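Local coordinates for plasmodesmata-located protein 5 (Arabidopsis thaliana, PDB 6GRE) that modulates cell-to-cell trafficking by restricting plasmodesmal permeability through callose deposition, and contributes to innate immunity and systemic acquired resistance, at residues 133-136 with 137-141; 19-22 with 23-27; 79-82 with 83-87. All coordinates share one frame; numbering follows the deposited sequence.

How the contacts relate
All three contacts are local, within or at the start of helices in the tandem Gnk2-homologous ectodomain, and they follow one another in series with no nesting or crossing. Contact 2 comes first: the turn 19-22, after strand 10-13, runs directly into helix 23-38. Contact 3 lies within helix 72-90 of the same repeat, its centre about 18 Å from that of contact 2; Val-79 and Val-83 reach helix 23-38, linking the two helices, and it also borders the first five-stranded sheet. Contact 1 opens helix 134-149 in the second repeat, on the opposite side of the chain's centre, its own centre about 52 Å from contact 2 and 37 Å from contact 3.

Contact 1: residues 133-136 with 137-141; sequences DQDA and LTKAS
Asp-135 and Lys-139, one helical turn apart, make the ionic part of this contact. The lysine chain comes across the carboxylate with its CE 3.3 Å from Asp-135 OD2, while the bend at chi4 (-34°) turns the ammonium toward the other oxygen. The resulting salt bridge, Asp-135 OD1 to Lys-139 NZ at 3.7 Å, is long, and a water bridges it: it donates to OD1 over 3.1 Å and accepts from NZ over 3.0 Å. Among the hydrogen bonds, Gln-134 O is gripped twice by one residue, by Thr-138 N at 2.8 Å and by Thr-138 OG1 at 2.9 Å, the two donors arriving from opposite faces of the carbonyl plane. Leu-137 N, Lys-139 N and Ala-140 N bond to the carbonyls of Asp-133, Asp-135 and Ala-136. In van der Waals contact, the Leu-137 side chain crosses that of Gln-134, its methyl CD1 3.2 Å from the polar OE1; its apolar neighbours are Met-129 and Met-194. With Asp-133 at the N-cap position, the whole is the first turns of a surface alpha-helix, helix 134-149 of the second Gnk2-homologous repeat, with an i to i+4 acid-lysine pair.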
ATOM      1  N   ASP A 133      18.680  -7.355 -25.633  1.00 63.03           N
ATOM      2  CA  ASP A 133      18.500  -5.905 -25.498  1.00 60.48           C
ATOM      3  C   ASP A 133      19.128  -5.447 -24.175  1.00 58.40           C
ATOM      4  O   ASP A 133      18.432  -5.228 -23.178  1.00 52.30           O
ATOM      5  CB  ASP A 133      17.021  -5.529 -25.614  1.00 58.92           C
ATOM      6  CG  ASP A 133      16.755  -4.040 -25.788  1.00 59.78           C
ATOM      7  OD1 ASP A 133      17.724  -3.277 -25.946  1.00 60.29           O
ATOM      8  OD2 ASP A 133      15.574  -3.658 -25.763  1.00 60.16           O
ATOM      9  N   GLN A 134      20.456  -5.292 -24.183  1.00 57.65           N
ATOM     10  CA  GLN A 134      21.226  -4.958 -22.989  1.00 57.49           C
ATOM     11  C   GLN A 134      20.914  -3.532 -22.526  1.00 54.78           C
ATOM     12  O   GLN A 134      21.068  -3.239 -21.349  1.00 56.18           O
ATOM     13  CB  GLN A 134      22.725  -5.117 -23.255  1.00 61.72           C
ATOM     14  CG  GLN A 134      23.147  -6.558 -23.498  1.00 61.34           C
ATOM     15  CD  GLN A 134      22.734  -7.480 -22.377  1.00 64.44           C
ATOM     16  OE1 GLN A 134      21.972  -8.422 -22.579  1.00 69.73           O
ATOM     17  NE2 GLN A 134      23.222  -7.206 -21.177  1.00 63.53           N
ATOM     18  N   ASP A 135      20.497  -2.662 -23.456  1.00 52.29           N
ATOM     19  CA  ASP A 135      20.112  -1.288 -23.143  1.00 49.59           C
ATOM     20  C   ASP A 135      18.901  -1.310 -22.203  1.00 46.61           C
ATOM     21  O   ASP A 135      18.885  -0.615 -21.187  1.00 41.96           O
ATOM     22  CB  ASP A 135      19.792  -0.482 -24.406  1.00 51.70           C
ATOM     23  CG  ASP A 135      19.262   0.917 -24.126  1.00 54.14           C
ATOM     24  OD1 ASP A 135      20.069   1.793 -23.716  1.00 54.69           O
ATOM     25  OD2 ASP A 135      18.046   1.124 -24.313  1.00 52.42           O
ATOM     26  N   ALA A 136      17.891  -2.101 -22.576  1.00 37.51           N
ATOM     27  CA  ALA A 136      16.682  -2.253 -21.804  1.00 37.67           C
ATOM     28  C   ALA A 136      17.015  -2.925 -20.465  1.00 31.45           C
ATOM     29  O   ALA A 136      16.519  -2.493 -19.428  1.00 27.69           O
ATOM     30  CB  ALA A 136      15.662  -3.044 -22.601  1.00 37.19           C
ATOM     31  N   LEU A 137      17.838  -3.984 -20.491  1.00 28.39           N
ATOM     32  CA  LEU A 137      18.159  -4.736 -19.269  1.00 29.27           C
ATOM     33  C   LEU A 137      18.929  -3.840 -18.290  1.00 29.19           C
ATOM     34  O   LEU A 137      18.664  -3.845 -17.075  1.00 25.10           O
ATOM     35  CB  LEU A 137      18.959  -5.988 -19.620  1.00 30.60           C
ATOM     36  CG  LEU A 137      18.177  -7.053 -20.389  1.00 31.75           C
ATOM     37  CD1 LEU A 137      19.131  -8.013 -21.077  1.00 33.20           C
ATOM     38  CD2 LEU A 137      17.223  -7.808 -19.471  1.00 33.75           C
ATOM     39  N   THR A 138      19.857  -3.045 -18.836  1.00 29.66           N
ATOM     40  CA  THR A 138      20.628  -2.061 -18.061  1.00 30.52           C
ATOM     41  C   THR A 138      19.695  -1.036 -17.424  1.00 26.64           C
ATOM     42  O   THR A 138      19.847  -0.769 -16.223  1.00 24.91           O
ATOM     43  CB  THR A 138      21.656  -1.323 -18.927  1.00 33.18           C
ATOM     44  OG1 THR A 138      22.708  -2.258 -19.145  1.00 39.08           O
ATOM     45  CG2 THR A 138      22.186  -0.056 -18.287  1.00 34.52           C
ATOM     46  N   LYS A 139      18.817  -0.423 -18.228  1.00 24.78           N
ATOM     47  CA  LYS A 139      17.894   0.571 -17.739  1.00 25.05           C
ATOM     48  C   LYS A 139      17.046   0.012 -16.605  1.00 22.36           C
ATOM     49  O   LYS A 139      16.833   0.698 -15.638  1.00 21.51           O
ATOM     50  CB  LYS A 139      16.883   1.043 -18.787  1.00 26.56           C
ATOM     51  CG  LYS A 139      17.378   2.224 -19.574  1.00 26.25           C
ATOM     52  CD  LYS A 139      16.518   2.601 -20.744  1.00 27.09           C
ATOM     53  CE  LYS A 139      17.377   3.243 -21.812  1.00 29.39           C
ATOM     54  NZ  LYS A 139      18.487   4.041 -21.221  1.00 30.82           N
ATOM     55  N   ALA A 140      16.471  -1.177 -16.806  1.00 20.48           N
ATOM     56  CA  ALA A 140      15.630  -1.790 -15.803  1.00 17.91           C
ATOM     57  C   ALA A 140      16.427  -2.013 -14.517  1.00 16.99           C
ATOM     58  O   ALA A 140      15.979  -1.654 -13.458  1.00 16.30           O
ATOM     59  CB  ALA A 140      15.026  -3.064 -16.332  1.00 18.14           C
ATOM     60  N   SER A 141      17.644  -2.563 -14.644  1.00 17.44           N
ATOM     61  CA  SER A 141      18.500  -2.802 -13.486  1.00 17.87           C
ATOM     62  C   SER A 141      18.788  -1.501 -12.720  1.00 18.31           C
ATOM     63  O   SER A 141      18.701  -1.425 -11.467  1.00 18.54           O
ATOM     64  CB  SER A 141      19.787  -3.492 -13.930  1.00 19.60           C
ATOM     65  OG  SER A 141      20.652  -3.646 -12.828  1.00 24.67           O
TER
HETATM   66  O   HOH W   1      19.761   4.828 -23.850  1.00 50.91           O

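Contact 2: residues 19-22 with 23-27; sequences SPSS and GYETN
Two torsion settings bring Ser-22 and Glu-25 to bear on the turn and the helix start. Ser-22 chi1 of 64° tucks OG between its own backbone N and carbonyl carbon, where it can look back to the turn and forward to the helix. Glu-25 is fully extended, chi1 -179° and chi2 178°, and this straight chain carries its carboxylate out from the first helical turn, alongside the preceding turn 19-22, to Ser-21 N. Ser-22 OG donates to Ser-19 O over 2.7 Å and accepts a straight but weak bond from Glu-25 N at 3.4 Å, the capping bond of the helix. Ser-19 O also takes Ser-22 N, at 3.1 Å, which closes a type II turn with Ser-21 in the left-handed region of backbone space. That turn presents Ser-21 N to the acid: Glu-25 OE1 receives it at 2.8 Å, the donor lying nearly on the extension of the C-O bond. The carboxylate may gain a little from the nearby N-terminal end of the helix. Helical bonding then begins with Thr-26 N to Ser-22 O at 3.1 Å. Tyr-24 leads away from the turn into the domain, where its OH bonds to Tyr-94 O and its ring meets that of Tyr-94 edge-to-face. Serine as N-cap with glutamate three residues on recalls a capping box, but here the acid returns to the amide one residue before the cap; the motif is a type II turn fused to a serine-capped helix, starting helix 23-38 of the first Gnk2-homologous repeat.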
ATOM      1  N   SER A  19     -19.736  -8.611  14.751  1.00 38.39           N
ATOM      2  CA  SER A  19     -21.151  -8.957  14.774  1.00 41.96           C
ATOM      3  C   SER A  19     -21.955  -7.870  14.068  1.00 42.15           C
ATOM      4  O   SER A  19     -21.569  -6.706  14.072  1.00 36.94           O
ATOM      5  CB  SER A  19     -21.648  -9.208  16.175  1.00 45.52           C
ATOM      6  OG  SER A  19     -21.069  -8.306  17.102  1.00 49.11           O
ATOM      7  N   PRO A  20     -23.102  -8.231  13.454  1.00 44.75           N
ATOM      8  CA  PRO A  20     -23.941  -7.279  12.722  1.00 41.44           C
ATOM      9  C   PRO A  20     -24.447  -6.128  13.598  1.00 38.65           C
ATOM     10  O   PRO A  20     -24.965  -6.355  14.707  1.00 38.73           O
ATOM     11  CB  PRO A  20     -25.132  -8.129  12.248  1.00 44.84           C
ATOM     12  CG  PRO A  20     -25.143  -9.317  13.189  1.00 45.25           C
ATOM     13  CD  PRO A  20     -23.682  -9.583  13.478  1.00 46.23           C
ATOM     14  N   SER A  21     -24.252  -4.902  13.103  1.00 30.34           N
ATOM     15  CA  SER A  21     -24.682  -3.689  13.746  1.00 30.17           C
ATOM     16  C   SER A  21     -24.010  -3.504  15.119  1.00 27.93           C
ATOM     17  O   SER A  21     -24.474  -2.739  15.960  1.00 28.70           O
ATOM     18  CB  SER A  21     -26.186  -3.650  13.785  1.00 32.73           C
ATOM     19  OG  SER A  21     -26.667  -3.557  12.449  1.00 34.90           O
ATOM     20  N   SER A  22     -22.842  -4.138  15.296  1.00 25.77           N
ATOM     21  CA  SER A  22     -22.018  -3.984  16.479  1.00 27.20           C
ATOM     22  C   SER A  22     -21.323  -2.631  16.446  1.00 22.89           C
ATOM     23  O   SER A  22     -21.236  -1.981  15.400  1.00 21.77           O
ATOM     24  CB  SER A  22     -20.981  -5.081  16.560  1.00 31.53           C
ATOM     25  OG  SER A  22     -20.083  -4.986  15.455  1.00 34.95           O
ATOM     26  N   GLY A  23     -20.793  -2.226  17.593  1.00 20.44           N
ATOM     27  CA  GLY A  23     -20.050  -1.020  17.688  1.00 19.32           C
ATOM     28  C   GLY A  23     -18.857  -1.028  16.727  1.00 18.55           C
ATOM     29  O   GLY A  23     -18.528   0.019  16.190  1.00 18.70           O
ATOM     30  N   TYR A  24     -18.190  -2.175  16.625  1.00 20.23           N
ATOM     31  CA  TYR A  24     -17.029  -2.285  15.709  1.00 19.42           C
ATOM     32  C   TYR A  24     -17.462  -1.897  14.296  1.00 20.17           C
ATOM     33  O   TYR A  24     -16.793  -1.053  13.671  1.00 20.17           O
ATOM     34  CB  TYR A  24     -16.404  -3.676  15.725  1.00 19.98           C
ATOM     35  CG  TYR A  24     -15.085  -3.703  15.003  1.00 21.84           C
ATOM     36  CD1 TYR A  24     -13.940  -3.364  15.682  1.00 21.36           C
ATOM     37  CD2 TYR A  24     -15.005  -3.931  13.643  1.00 20.52           C
ATOM     38  CE1 TYR A  24     -12.711  -3.358  15.045  1.00 22.50           C
ATOM     39  CE2 TYR A  24     -13.787  -3.915  12.985  1.00 20.53           C
ATOM     40  CZ  TYR A  24     -12.642  -3.622  13.697  1.00 22.82           C
ATOM     41  OH  TYR A  24     -11.400  -3.623  13.108  1.00 22.27           O
ATOM     42  N   GLU A  25     -18.556  -2.489  13.794  1.00 19.54           N
ATOM     43  CA  GLU A  25     -19.047  -2.210  12.436  1.00 19.71           C
ATOM     44  C   GLU A  25     -19.316  -0.710  12.306  1.00 18.97           C
ATOM     45  O   GLU A  25     -18.906  -0.066  11.350  1.00 18.62           O
ATOM     46  CB  GLU A  25     -20.311  -2.984  12.088  1.00 20.82           C
ATOM     47  CG  GLU A  25     -20.772  -2.698  10.661  1.00 23.66           C
ATOM     48  CD  GLU A  25     -21.994  -3.473  10.215  1.00 27.93           C
ATOM     49  OE1 GLU A  25     -22.836  -3.731  11.051  1.00 33.14           O
ATOM     50  OE2 GLU A  25     -22.059  -3.845   9.031  1.00 34.66           O
ATOM     51  N   THR A  26     -20.003  -0.111  13.291  1.00 18.17           N
ATOM     52  CA  THR A  26     -20.350   1.275  13.224  1.00 17.49           C
ATOM     53  C   THR A  26     -19.087   2.146  13.248  1.00 19.34           C
ATOM     54  O   THR A  26     -18.968   3.112  12.509  1.00 19.80           O
ATOM     55  CB  THR A  26     -21.291   1.659  14.380  1.00 18.43           C
ATOM     56  OG1 THR A  26     -22.417   0.800  14.252  1.00 18.96           O
ATOM     57  CG2 THR A  26     -21.682   3.115  14.348  1.00 17.63           C
ATOM     58  N   ASN A  27     -18.137   1.801  14.116  1.00 19.25           N
ATOM     59  CA  ASN A  27     -16.886   2.557  14.226  1.00 19.62           C
ATOM     60  C   ASN A  27     -16.056   2.434  12.930  1.00 19.68           C
ATOM     61  O   ASN A  27     -15.455   3.409  12.500  1.00 19.43           O
ATOM     62  CB  ASN A  27     -16.117   2.142  15.483  1.00 21.44           C
ATOM     63  CG  ASN A  27     -16.786   2.644  16.754  1.00 22.79           C
ATOM     64  OD1 ASN A  27     -17.521   3.629  16.726  1.00 22.72           O
ATOM     65  ND2 ASN A  27     -16.467   2.020  17.871  1.00 25.24           N
TER

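Contact 3: residues 79-82 with 83-87; sequences VSSA and VAQVG
Val-79 O and Ser-80 O receive Val-83 N and Ala-84 N at 2.9 Å and 3.0 Å as regular alpha-helical bonds, whereas Ala-82 O is shared, taking Val-86 N at 2.9 Å nearly in line with the carbonyl and Gln-85 N at 3.2 Å from well above its plane. The more negative phi of Gln-85, -96°, accompanies this mixed pattern, and its bond back to Ser-81 O is weak. Its side chain lies against the same carbonyl: with CG beside the backbone N (chi1 -69°), CG comes to 3.1 Å from Ser-81 O. From there the amide reaches Ser-81 OG, NE2 to OG 3.0 Å, but the angle is poor and the bond weak. Around the helix from this polar pair, Val-79 CG1 and Val-83 CG2 touch loosely at 4.4 Å. Val-79 faces Phe-35 and Val-83 faces Leu-32 and Val-36 of helix 23-38, while Ala-82 and Val-86 meet Leu-98 and Ile-105 of the sheet. The chemistry is consistent with an amphipathic helix: aliphatic side chains join helix 72-90 to its neighbouring helix and sheet, and Gln-85 ties it to the N-terminal segment through a hydrogen bond from NE2 to Asn-7 O, beside which its links to Ser-81 are weak.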
ATOM      1  N   VAL A  79      -9.231   6.957  -2.698  1.00 20.68           N
ATOM      2  CA  VAL A  79      -9.596   6.490  -1.370  1.00 20.80           C
ATOM      3  C   VAL A  79     -11.106   6.232  -1.311  1.00 21.57           C
ATOM      4  O   VAL A  79     -11.540   5.247  -0.727  1.00 21.20           O
ATOM      5  CB  VAL A  79      -9.112   7.466  -0.288  1.00 20.37           C
ATOM      6  CG1 VAL A  79      -9.698   7.146   1.078  1.00 21.13           C
ATOM      7  CG2 VAL A  79      -7.597   7.468  -0.228  1.00 21.03           C
ATOM      8  N   SER A  80     -11.893   7.105  -1.947  1.00 25.35           N
ATOM      9  CA  SER A  80     -13.337   6.897  -2.026  1.00 26.55           C
ATOM     10  C   SER A  80     -13.653   5.549  -2.676  1.00 24.85           C
ATOM     11  O   SER A  80     -14.513   4.817  -2.185  1.00 28.26           O
ATOM     12  CB  SER A  80     -14.000   8.009  -2.779  1.00 27.46           C
ATOM     13  OG  SER A  80     -13.927   9.211  -2.040  1.00 31.64           O
ATOM     14  N   SER A  81     -12.959   5.246  -3.782  1.00 24.40           N
ATOM     15  CA  SER A  81     -13.141   4.019  -4.511  1.00 24.06           C
ATOM     16  C   SER A  81     -12.720   2.825  -3.648  1.00 23.17           C
ATOM     17  O   SER A  81     -13.372   1.771  -3.648  1.00 25.78           O
ATOM     18  CB  SER A  81     -12.396   4.039  -5.829  1.00 25.19           C
ATOM     19  OG  SER A  81     -12.481   2.766  -6.444  1.00 28.13           O
ATOM     20  N   ALA A  82     -11.608   2.975  -2.922  1.00 21.74           N
ATOM     21  CA  ALA A  82     -11.142   1.903  -2.070  1.00 21.82           C
ATOM     22  C   ALA A  82     -12.213   1.594  -1.016  1.00 20.81           C
ATOM     23  O   ALA A  82     -12.489   0.444  -0.753  1.00 25.73           O
ATOM     24  CB  ALA A  82      -9.819   2.266  -1.431  1.00 20.88           C
ATOM     25  N   VAL A  83     -12.743   2.646  -0.392  1.00 23.47           N
ATOM     26  CA  VAL A  83     -13.752   2.476   0.654  1.00 26.08           C
ATOM     27  C   VAL A  83     -14.991   1.784   0.058  1.00 30.52           C
ATOM     28  O   VAL A  83     -15.578   0.892   0.691  1.00 32.01           O
ATOM     29  CB  VAL A  83     -14.106   3.823   1.304  1.00 26.10           C
ATOM     30  CG1 VAL A  83     -15.382   3.708   2.134  1.00 28.53           C
ATOM     31  CG2 VAL A  83     -12.959   4.359   2.149  1.00 26.20           C
ATOM     32  N   ALA A  84     -15.360   2.166  -1.171  1.00 31.26           N
ATOM     33  CA  ALA A  84     -16.567   1.637  -1.838  1.00 33.74           C
ATOM     34  C   ALA A  84     -16.397   0.154  -2.193  1.00 36.35           C
ATOM     35  O   ALA A  84     -17.402  -0.543  -2.350  1.00 40.80           O
ATOM     36  CB  ALA A  84     -16.884   2.458  -3.064  1.00 34.90           C
ATOM     37  N   GLN A  85     -15.144  -0.306  -2.343  1.00 31.00           N
ATOM     38  CA  GLN A  85     -14.801  -1.658  -2.809  1.00 30.09           C
ATOM     39  C   GLN A  85     -14.530  -2.608  -1.637  1.00 33.99           C
ATOM     40  O   GLN A  85     -14.790  -3.826  -1.741  1.00 35.10           O
ATOM     41  CB  GLN A  85     -13.551  -1.641  -3.697  1.00 29.18           C
ATOM     42  CG  GLN A  85     -13.755  -0.979  -5.052  1.00 28.26           C
ATOM     43  CD  GLN A  85     -12.547  -1.144  -5.945  1.00 29.45           C
ATOM     44  OE1 GLN A  85     -12.336  -2.196  -6.533  1.00 30.05           O
ATOM     45  NE2 GLN A  85     -11.743  -0.100  -6.060  1.00 27.97           N
ATOM     46  N   VAL A  86     -13.954  -2.078  -0.547  1.00 30.58           N
ATOM     47  CA  VAL A  86     -13.482  -2.916   0.533  1.00 27.50           C
ATOM     48  C   VAL A  86     -14.685  -3.558   1.239  1.00 26.79           C
ATOM     49  O   VAL A  86     -14.590  -4.689   1.698  1.00 25.53           O
ATOM     50  CB  VAL A  86     -12.552  -2.174   1.518  1.00 27.04           C
ATOM     51  CG1 VAL A  86     -13.290  -1.160   2.387  1.00 28.59           C
ATOM     52  CG2 VAL A  86     -11.766  -3.162   2.362  1.00 27.77           C
ATOM     53  N   GLY A  87     -15.797  -2.824   1.337  1.00 29.15           N
ATOM     54  CA  GLY A  87     -17.016  -3.337   1.941  1.00 28.91           C
ATOM     55  C   GLY A  87     -17.489  -4.593   1.233  1.00 29.92           C
ATOM     56  O   GLY A  87     -17.783  -5.584   1.850  1.00 29.22           O
TER